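Local structure of YrdC-like domain-containing protein (Streptococcus mutans, 3L7V) at residues 39-44 against 166-171; 61-66 against 213-218. The protein is of unknown function but has a YrdC-like domain, probably binds double-stranded RNA as its family is thought to, and may act in tRNA modification. All coordinates share one frame; numbering follows the deposited sequence.

Contact 1. Residues 39-44 against 166-171. With SO4 (sulfate ion), chain D.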
loop_
_atom_site.group_PDB
_atom_site.type_symbol
_atom_site.label_atom_id
_atom_site.label_comp_id
_atom_site.label_asym_id
_atom_site.label_seq_id
_atom_site.Cartn_x
_atom_site.Cartn_y
_atom_site.Cartn_z
ATOM N N ILE A 39 11.388 -15.420 12.079
ATOM C CA ILE A 39 10.437 -16.538 12.051
ATOM C C ILE A 39 9.957 -16.838 10.620
ATOM O O ILE A 39 10.084 -16.001 9.731
ATOM C CB ILE A 39 9.185 -16.267 12.929
ATOM C CG1 ILE A 39 8.548 -14.921 12.571
ATOM C CG2 ILE A 39 9.527 -16.287 14.392
ATOM C CD1 ILE A 39 7.163 -14.720 13.180
ATOM N N HIS A 40 9.391 -18.027 10.414
ATOM C CA HIS A 40 8.824 -18.404 9.114
ATOM C C HIS A 40 7.284 -18.388 9.089
ATOM O O HIS A 40 6.640 -19.039 9.909
ATOM C CB HIS A 40 9.345 -19.778 8.676
ATOM C CG HIS A 40 10.752 -19.755 8.157
ATOM N ND1 HIS A 40 11.050 -19.762 6.809
ATOM C CD2 HIS A 40 11.944 -19.729 8.803
ATOM C CE1 HIS A 40 12.361 -19.744 6.649
ATOM N NE2 HIS A 40 12.927 -19.722 7.844
ATOM N N TRP A 41 6.703 -17.644 8.146
ATOM C CA TRP A 41 5.240 -17.575 7.994
ATOM C C TRP A 41 4.673 -18.923 7.548
ATOM O O TRP A 41 5.194 -19.538 6.620
ATOM C CB TRP A 41 4.856 -16.481 6.994
ATOM C CG TRP A 41 3.371 -16.345 6.753
ATOM C CD1 TRP A 41 2.407 -16.098 7.692
ATOM C CD2 TRP A 41 2.685 -16.449 5.496
ATOM N NE1 TRP A 41 1.169 -16.048 7.098
ATOM C CE2 TRP A 41 1.312 -16.250 5.749
ATOM C CE3 TRP A 41 3.098 -16.697 4.177
ATOM C CZ2 TRP A 41 0.344 -16.291 4.737
ATOM C CZ3 TRP A 41 2.133 -16.729 3.168
ATOM C CH2 TRP A 41 0.776 -16.528 3.455
ATOM N N ASP A 42 3.610 -19.381 8.203
ATOM C CA ASP A 42 3.030 -20.685 7.877
ATOM C C ASP A 42 1.707 -20.615 7.104
ATOM O O ASP A 42 1.096 -21.646 6.832
ATOM C CB ASP A 42 2.854 -21.546 9.141
ATOM C CG ASP A 42 1.831 -20.976 10.111
ATOM O OD1 ASP A 42 1.193 -19.947 9.794
ATOM O OD2 ASP A 42 1.670 -21.562 11.203
ATOM N N GLY A 43 1.261 -19.411 6.757
ATOM C CA GLY A 43 -0.001 -19.281 6.040
ATOM C C GLY A 43 -1.180 -18.831 6.891
ATOM O O GLY A 43 -2.216 -18.443 6.352
ATOM N N ASN A 44 -1.029 -18.891 8.215
ATOM C CA ASN A 44 -2.020 -18.354 9.154
ATOM C C ASN A 44 -1.597 -16.971 9.679
ATOM O O ASN A 44 -0.434 -16.576 9.555
ATOM C CB ASN A 44 -2.204 -19.287 10.364
ATOM C CG ASN A 44 -2.479 -20.739 9.974
ATOM O OD1 ASN A 44 -3.471 -21.049 9.312
ATOM N ND2 ASN A 44 -1.608 -21.641 10.419
ATOM N N GLY A 166 -0.751 -8.988 -0.587
ATOM C CA GLY A 166 -0.064 -10.163 -0.069
ATOM C C GLY A 166 -0.742 -10.663 1.207
ATOM O O GLY A 166 -0.987 -9.871 2.121
ATOM N N VAL A 167 -1.036 -11.963 1.286
ATOM C CA VAL A 167 -1.843 -12.517 2.384
ATOM C C VAL A 167 -1.326 -12.249 3.814
ATOM O O VAL A 167 -2.094 -11.842 4.700
ATOM C CB VAL A 167 -2.107 -14.039 2.211
ATOM C CG1 VAL A 167 -3.020 -14.558 3.329
ATOM C CG2 VAL A 167 -2.748 -14.319 0.866
ATOM N N ALA A 168 -0.036 -12.483 4.037
ATOM C CA ALA A 168 0.555 -12.346 5.367
ATOM C C ALA A 168 0.240 -10.990 5.987
ATOM O O ALA A 168 -0.174 -10.915 7.148
ATOM C CB ALA A 168 2.072 -12.565 5.308
ATOM N N GLY A 169 0.435 -9.923 5.207
ATOM C CA GLY A 169 0.168 -8.569 5.666
ATOM C C GLY A 169 -1.321 -8.224 5.641
ATOM O O GLY A 169 -1.788 -7.416 6.451
ATOM N N GLU A 170 -2.065 -8.834 4.715
ATOM C CA GLU A 170 -3.526 -8.677 4.687
ATOM C C GLU A 170 -4.164 -9.179 5.984
ATOM O O GLU A 170 -5.047 -8.513 6.541
ATOM C CB GLU A 170 -4.160 -9.390 3.478
ATOM C CG GLU A 170 -3.763 -8.835 2.109
ATOM C CD GLU A 170 -4.207 -9.729 0.949
ATOM O OE1 GLU A 170 -5.292 -10.333 1.060
ATOM O OE2 GLU A 170 -3.476 -9.824 -0.073
ATOM N N GLN A 171 -3.722 -10.345 6.465
ATOM C CA GLN A 171 -4.233 -10.871 7.738
ATOM C C GLN A 171 -4.022 -9.885 8.902
ATOM O O GLN A 171 -4.954 -9.589 9.657
ATOM C CB GLN A 171 -3.648 -12.258 8.061
ATOM C CG GLN A 171 -4.073 -13.359 7.074
ATOM C CD GLN A 171 -3.213 -14.628 7.146
ATOM O OE1 GLN A 171 -2.047 -14.588 7.543
ATOM N NE2 GLN A 171 -3.792 -15.758 6.740
HETATM S S SO4 D . 11.432 -19.724 3.119
HETATM O O1 SO4 D . 10.249 -19.986 3.934
HETATM O O2 SO4 D . 11.853 -18.341 3.348
HETATM O O3 SO4 D . 12.507 -20.640 3.501
HETATM O O4 SO4 D . 11.109 -19.941 1.709
#
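W41 and Q171 carry a surface contact between the turn that follows edge strand 37-40 and the first turn of helix 167-180. The indole lies against the helix, with A168 CB over the centre of one face: it stands 3.9 Å from the centroid of the W41 five-membered ring and 13° off the ring normal, which meets the criteria for a CH-pi contact. V167 adds its CB at 4.0 Å from W41 CH2. CG anti to the backbone N (chi1 179°) sets the indole against the first turn of the helix. Q171 OE1 comes to the indole edge, near the ring plane, and its NE2 donates to G43 O, 3.1 Å away and nearly straight at 169°; the donor stands above the carbonyl plane. Within the turn, W41 NE1 makes a bent bond to N44 O (3.0 Å), which is tilted from the ring plane, and D42 OD1 accepts from N44 N (2.9 Å) in an Asx turn. On the indole face opposite A168, G43 N sits toward the rim. The chemistry thus divides: apolar packing seats one indole face on the helix, the NE1 bond and an edge-to-face contact with Y220 help hold the ring, and one amide bond links G43 to Q171.

Contact 2. Residues 61-66 against 213-218. With SO4 (sulfate ion), chain D.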
loop_
_atom_site.group_PDB
_atom_site.type_symbol
_atom_site.label_atom_id
_atom_site.label_comp_id
_atom_site.label_asym_id
_atom_site.label_seq_id
_atom_site.Cartn_x
_atom_site.Cartn_y
_atom_site.Cartn_z
ATOM N N VAL A 61 9.284 -6.415 9.649
ATOM C CA VAL A 61 9.472 -6.670 8.222
ATOM C C VAL A 61 8.556 -7.830 7.823
ATOM O O VAL A 61 8.386 -8.765 8.606
ATOM C CB VAL A 61 10.955 -6.961 7.858
ATOM C CG1 VAL A 61 11.043 -7.759 6.565
ATOM C CG2 VAL A 61 11.760 -5.651 7.736
ATOM N N CYS A 62 7.968 -7.758 6.620
ATOM C CA CYS A 62 6.880 -8.651 6.204
ATOM C C CYS A 62 6.845 -8.874 4.686
ATOM O O CYS A 62 6.988 -7.922 3.924
ATOM C CB CYS A 62 5.545 -8.048 6.673
ATOM S SG CYS A 62 4.003 -8.928 6.249
ATOM N N PRO A 63 6.618 -10.134 4.246
ATOM C CA PRO A 63 6.604 -10.536 2.832
ATOM C C PRO A 63 5.392 -9.981 2.097
ATOM O O PRO A 63 4.339 -9.819 2.710
ATOM C CB PRO A 63 6.463 -12.071 2.886
ATOM C CG PRO A 63 6.532 -12.449 4.312
ATOM C CD PRO A 63 6.182 -11.234 5.116
ATOM N N THR A 64 5.538 -9.704 0.804
ATOM C CA THR A 64 4.403 -9.346 -0.050
ATOM C C THR A 64 4.480 -10.125 -1.357
ATOM O O THR A 64 5.428 -10.880 -1.566
ATOM C CB THR A 64 4.396 -7.854 -0.389
ATOM O OG1 THR A 64 5.483 -7.570 -1.278
ATOM C CG2 THR A 64 4.541 -7.022 0.866
ATOM N N LYS A 65 3.494 -9.920 -2.238
ATOM C CA LYS A 65 3.480 -10.528 -3.574
ATOM C C LYS A 65 4.714 -10.167 -4.431
ATOM O O LYS A 65 5.136 -10.960 -5.278
ATOM C CB LYS A 65 2.203 -10.137 -4.350
ATOM C CG LYS A 65 0.915 -10.863 -3.952
ATOM C CD LYS A 65 -0.297 -10.373 -4.782
ATOM C CE LYS A 65 -1.588 -11.071 -4.367
ATOM N NZ LYS A 65 -2.800 -10.516 -5.057
ATOM N N VAL A 66 5.275 -8.970 -4.237
ATOM C CA VAL A 66 6.457 -8.562 -5.013
ATOM C C VAL A 66 7.772 -8.366 -4.200
ATOM O O VAL A 66 8.762 -7.870 -4.739
ATOM C CB VAL A 66 6.187 -7.288 -5.853
ATOM C CG1 VAL A 66 5.081 -7.530 -6.869
ATOM C CG2 VAL A 66 5.836 -6.127 -4.940
ATOM N N LEU A 213 11.222 -7.470 14.435
ATOM C CA LEU A 213 10.975 -8.841 13.964
ATOM C C LEU A 213 11.024 -8.917 12.429
ATOM O O LEU A 213 10.597 -7.989 11.744
ATOM C CB LEU A 213 9.610 -9.342 14.451
ATOM C CG LEU A 213 9.111 -10.736 14.058
ATOM C CD1 LEU A 213 9.727 -11.789 14.953
ATOM C CD2 LEU A 213 7.592 -10.808 14.141
ATOM N N VAL A 214 11.541 -10.025 11.903
ATOM C CA VAL A 214 11.531 -10.286 10.465
ATOM C C VAL A 214 10.766 -11.572 10.146
ATOM O O VAL A 214 11.143 -12.656 10.603
ATOM C CB VAL A 214 12.966 -10.441 9.887
ATOM C CG1 VAL A 214 12.907 -10.707 8.375
ATOM C CG2 VAL A 214 13.832 -9.206 10.203
ATOM N N ILE A 215 9.700 -11.454 9.356
ATOM C CA ILE A 215 8.947 -12.620 8.928
ATOM C C ILE A 215 9.425 -13.045 7.536
ATOM O O ILE A 215 9.400 -12.234 6.605
ATOM C CB ILE A 215 7.430 -12.316 8.924
ATOM C CG1 ILE A 215 6.935 -12.020 10.345
ATOM C CG2 ILE A 215 6.647 -13.448 8.302
ATOM C CD1 ILE A 215 5.619 -11.202 10.400
ATOM N N GLU A 216 9.863 -14.304 7.409
ATOM C CA GLU A 216 10.431 -14.853 6.162
ATOM C C GLU A 216 9.456 -15.744 5.374
ATOM O O GLU A 216 8.684 -16.491 5.976
ATOM C CB GLU A 216 11.699 -15.671 6.458
ATOM C CG GLU A 216 12.792 -14.908 7.210
ATOM C CD GLU A 216 14.130 -15.655 7.266
ATOM O OE1 GLU A 216 14.263 -16.734 6.645
ATOM O OE2 GLU A 216 15.059 -15.151 7.929
ATOM N N ALA A 217 9.516 -15.665 4.038
ATOM C CA ALA A 217 8.732 -16.517 3.123
ATOM C C ALA A 217 9.202 -16.402 1.660
ATOM O O ALA A 217 8.392 -16.160 0.766
ATOM C CB ALA A 217 7.233 -16.206 3.219
ATOM N N ASP A 218 10.506 -16.577 1.427
ATOM C CA ASP A 218 11.105 -16.484 0.090
ATOM C C ASP A 218 10.370 -17.317 -0.976
ATOM O O ASP A 218 10.224 -16.878 -2.118
ATOM C CB ASP A 218 12.586 -16.901 0.130
ATOM C CG ASP A 218 13.506 -15.814 0.704
ATOM O OD1 ASP A 218 13.035 -14.706 1.056
ATOM O OD2 ASP A 218 14.724 -16.079 0.799
HETATM S S SO4 D . 11.432 -19.724 3.119
HETATM O O1 SO4 D . 10.249 -19.986 3.934
HETATM O O2 SO4 D . 11.853 -18.341 3.348
HETATM O O3 SO4 D . 12.507 -20.640 3.501
HETATM O O4 SO4 D . 11.109 -19.941 1.709
#
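V61 and V214 form a parallel beta bridge between strands 59-64 and 213-216, neighbours in the mixed sheet of this YrdC-like protein. Two backbone bonds define the pairing: V61 N donates to L213 O (2.9 Å) and V61 O accepts from I215 N (3.1 Å), both with N-H...O angles of 167°. V61 therefore spends both its backbone polar groups on the residues before and after its bridge partner. The strand axes approach to 5.0 Å and their directions differ by 21°.

The side chain of I215 can be followed outward. Its CB sits 3.7 Å from V61 O and also nears P63 CD. There the chain branches: CG2, anti to the backbone N, turns to the proline and meets P63 CD at 3.9 Å, with P63 CG slightly farther off. CG1 takes the other branch, beside the backbone N (chi1 -64°), and packs near V61 O, as does the terminal CD1. One branch thus touches the CD-CG side of the proline, the two side chains crossing at about a right angle, while the other stays by the carbonyl. On the face shared by V61 and V214, the two valines lie side by side and touch through their CG1 methyls.

Beyond the bridge, P63 CG reaches A217 CB at 4.0 Å, and Y68 of the adjoining strand 67-72 also packs on the proline. A217 is the N-cap of helix 218-223, whose first amides, with H40, hold a sulfate probably derived from the crystallisation liquor. Of these amides, D218 N donates to sulfate O2 at 2.9 Å, a somewhat bent bond.

In the fold
The centres of contact 1 and contact 2 lie about 8 Å apart, on the same side of the chain's centre. Strand 213-216 joins them: it runs between edge strand 37-40 and strand 59-64, parallel to both. I39 extends the pairing outward, with probable backbone bonds from I39 N to V214 O and from E216 N to I39 O, and W41 CB packs on I215 CG2. The segments alternate along the chain, in the order 39-44, 61-66, 166-171 and 213-218, so sequence-distant elements close this end of the sheet together. H40 of contact 1 and D218 of contact 2 both bind one sulfate, probably from the crystallisation liquor, though such ions often mark pockets.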